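Sesquisabinene B synthase 2 (Santalum album, PDB 6A2A) probably makes the sesquiterpene sesquisabinene B from a prenyl diphosphate substrate, as a magnesium- or manganese-dependent terpene synthase of the Tpsb subfamily. Local coordinates at residues S193-I198 against A210-L215. Residues are numbered along the deposited sequence; the frame is centred on the assembly and turned at random.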
loop_
_atom_site.group_PDB
_atom_site.type_symbol
_atom_site.label_atom_id
_atom_site.label_comp_id
_atom_site.label_asym_id
_atom_site.label_seq_id
_atom_site.Cartn_x
_atom_site.Cartn_y
_atom_site.Cartn_z
ATOM N N SER A 193 -49.015 -11.171 14.165
ATOM C CA SER A 193 -49.943 -12.079 14.900
ATOM C C SER A 193 -49.624 -13.544 14.584
ATOM O O SER A 193 -50.432 -14.421 14.956
ATOM C CB SER A 193 -51.375 -11.824 14.549
ATOM O OG SER A 193 -51.766 -10.543 14.984
ATOM N N ILE A 194 -48.521 -13.798 13.861
ATOM C CA ILE A 194 -48.107 -15.183 13.515
ATOM C C ILE A 194 -46.582 -15.362 13.510
ATOM O O ILE A 194 -46.128 -16.452 13.310
ATOM C CB ILE A 194 -48.735 -15.603 12.189
ATOM C CG1 ILE A 194 -48.166 -14.806 11.007
ATOM C CG2 ILE A 194 -50.242 -15.497 12.234
ATOM C CD1 ILE A 194 -48.673 -15.227 9.650
ATOM N N GLU A 195 -45.778 -14.323 13.762
ATOM C CA GLU A 195 -44.330 -14.426 13.665
ATOM C C GLU A 195 -43.932 -15.533 14.648
ATOM O O GLU A 195 -44.484 -15.596 15.773
ATOM C CB GLU A 195 -43.629 -13.111 14.042
ATOM C CG GLU A 195 -42.126 -13.108 13.826
ATOM C CD GLU A 195 -41.394 -11.840 14.296
ATOM O OE1 GLU A 195 -42.028 -10.969 14.957
ATOM O OE2 GLU A 195 -40.188 -11.689 13.964
ATOM N N GLY A 196 -43.052 -16.429 14.218
ATOM C CA GLY A 196 -42.503 -17.424 15.144
ATOM C C GLY A 196 -43.411 -18.645 15.271
ATOM O O GLY A 196 -42.935 -19.703 15.755
ATOM N N LYS A 197 -44.681 -18.557 14.824
ATOM C CA LYS A 197 -45.661 -19.660 15.020
ATOM C C LYS A 197 -46.193 -20.211 13.687
ATOM O O LYS A 197 -47.259 -20.850 13.730
ATOM C CB LYS A 197 -46.856 -19.186 15.854
ATOM C CG LYS A 197 -46.511 -18.455 17.143
ATOM C CD LYS A 197 -47.695 -18.259 18.065
ATOM C CE LYS A 197 -48.476 -17.003 17.761
ATOM N NZ LYS A 197 -49.231 -16.537 18.954
ATOM N N ILE A 198 -45.462 -20.032 12.553
ATOM C CA ILE A 198 -45.920 -20.400 11.210
ATOM C C ILE A 198 -45.347 -21.798 10.963
ATOM O O ILE A 198 -44.122 -21.976 11.004
ATOM C CB ILE A 198 -45.489 -19.391 10.101
ATOM C CG1 ILE A 198 -46.040 -17.978 10.332
ATOM C CG2 ILE A 198 -45.882 -19.820 8.706
ATOM C CD1 ILE A 198 -45.353 -16.906 9.476
ATOM N N ALA A 210 -38.346 -10.574 7.400
ATOM C CA ALA A 210 -38.993 -9.365 6.893
ATOM C C ALA A 210 -39.452 -8.427 7.994
ATOM O O ALA A 210 -39.326 -7.194 7.855
ATOM C CB ALA A 210 -40.167 -9.718 6.035
ATOM N N LEU A 211 -40.031 -8.946 9.065
ATOM C CA LEU A 211 -40.492 -8.130 10.166
ATOM C C LEU A 211 -39.308 -7.431 10.864
ATOM O O LEU A 211 -39.451 -6.314 11.374
ATOM C CB LEU A 211 -41.298 -8.994 11.129
ATOM C CG LEU A 211 -42.689 -9.372 10.616
ATOM C CD1 LEU A 211 -43.345 -10.363 11.561
ATOM C CD2 LEU A 211 -43.578 -8.133 10.482
ATOM N N ASP A 212 -38.164 -8.087 10.907
ATOM C CA ASP A 212 -36.928 -7.434 11.389
ATOM C C ASP A 212 -36.537 -6.279 10.496
ATOM O O ASP A 212 -36.321 -5.162 11.006
ATOM C CB ASP A 212 -35.768 -8.424 11.495
ATOM C CG ASP A 212 -35.884 -9.360 12.684
ATOM O OD1 ASP A 212 -36.724 -9.195 13.567
ATOM O OD2 ASP A 212 -35.102 -10.305 12.673
ATOM N N LEU A 213 -36.406 -6.514 9.185
ATOM C CA LEU A 213 -36.126 -5.451 8.184
ATOM C C LEU A 213 -36.768 -5.849 6.860
ATOM O O LEU A 213 -36.531 -6.962 6.372
ATOM C CB LEU A 213 -34.628 -5.252 7.946
ATOM C CG LEU A 213 -33.843 -4.513 9.030
ATOM C CD1 LEU A 213 -32.362 -4.586 8.723
ATOM C CD2 LEU A 213 -34.287 -3.077 9.190
ATOM N N PRO A 214 -37.534 -4.948 6.238
ATOM C CA PRO A 214 -38.006 -5.247 4.894
ATOM C C PRO A 214 -36.874 -5.411 3.878
ATOM O O PRO A 214 -35.772 -4.874 4.061
ATOM C CB PRO A 214 -38.931 -4.081 4.523
ATOM C CG PRO A 214 -38.547 -3.001 5.475
ATOM C CD PRO A 214 -37.979 -3.641 6.721
ATOM N N LEU A 215 -37.097 -6.155 2.788
ATOM C CA LEU A 215 -36.131 -6.385 1.810
ATOM C C LEU A 215 -35.535 -5.061 1.287
ATOM O O LEU A 215 -34.335 -4.984 1.012
ATOM C CB LEU A 215 -36.761 -7.185 0.654
ATOM C CG LEU A 215 -35.847 -7.514 -0.504
ATOM C CD1 LEU A 215 -34.676 -8.325 -0.047
ATOM C CD2 LEU A 215 -36.578 -8.278 -1.612
#
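Leu211, in the last turn of helix 201-212, meets the side chain of Glu195, which reaches it from the loop joining helix 178-192 to helix 201-212. The two side chains approach from opposite directions, and one methyl does nearly all the touching: Leu211 CD1 lies 3.7 Å from each of Glu195 CB, CD and OE1, so it runs alongside the glutamate from CB out to the carboxylate. Glu195 is laid out for this by its torsions, with CG anti to the backbone N (chi1 -174°) and the chain extended beyond it (chi2 -176°). Its backbone belongs to a type II beta turn from Ile194 to Lys197, closed by the bond from Lys197 N to Ile194 O at 3.0 Å, with Gly196 third at phi 85°; the turn folds the connection between these consecutive helices back on the end of the second. Next after Leu211, the end of the Asp212 side chain comes nearer the loop, OD1 standing 4.3 Å from Glu195 OE2 with no hydrogen bond between them. Glu195 OE2 has a weak hydrogen bond to Ser208 OG, on the same helix as Leu211. Were Glu195 cut back to an alanine, CB would remain, but losing CG and the carboxylate would probably open a gap along Leu211 CD1 and cost Ser208 OG its weak bond. Only 109 Å² is buried, at the surface of the N-terminal terpene synthase domain and away from the metal-binding residues. The chemistry implies a small van der Waals contact of a leucine methyl with glutamate methylenes and carboxylate, beside two acids that probably repel mildly, an effect Arg218, touching Asp212, may partly offset.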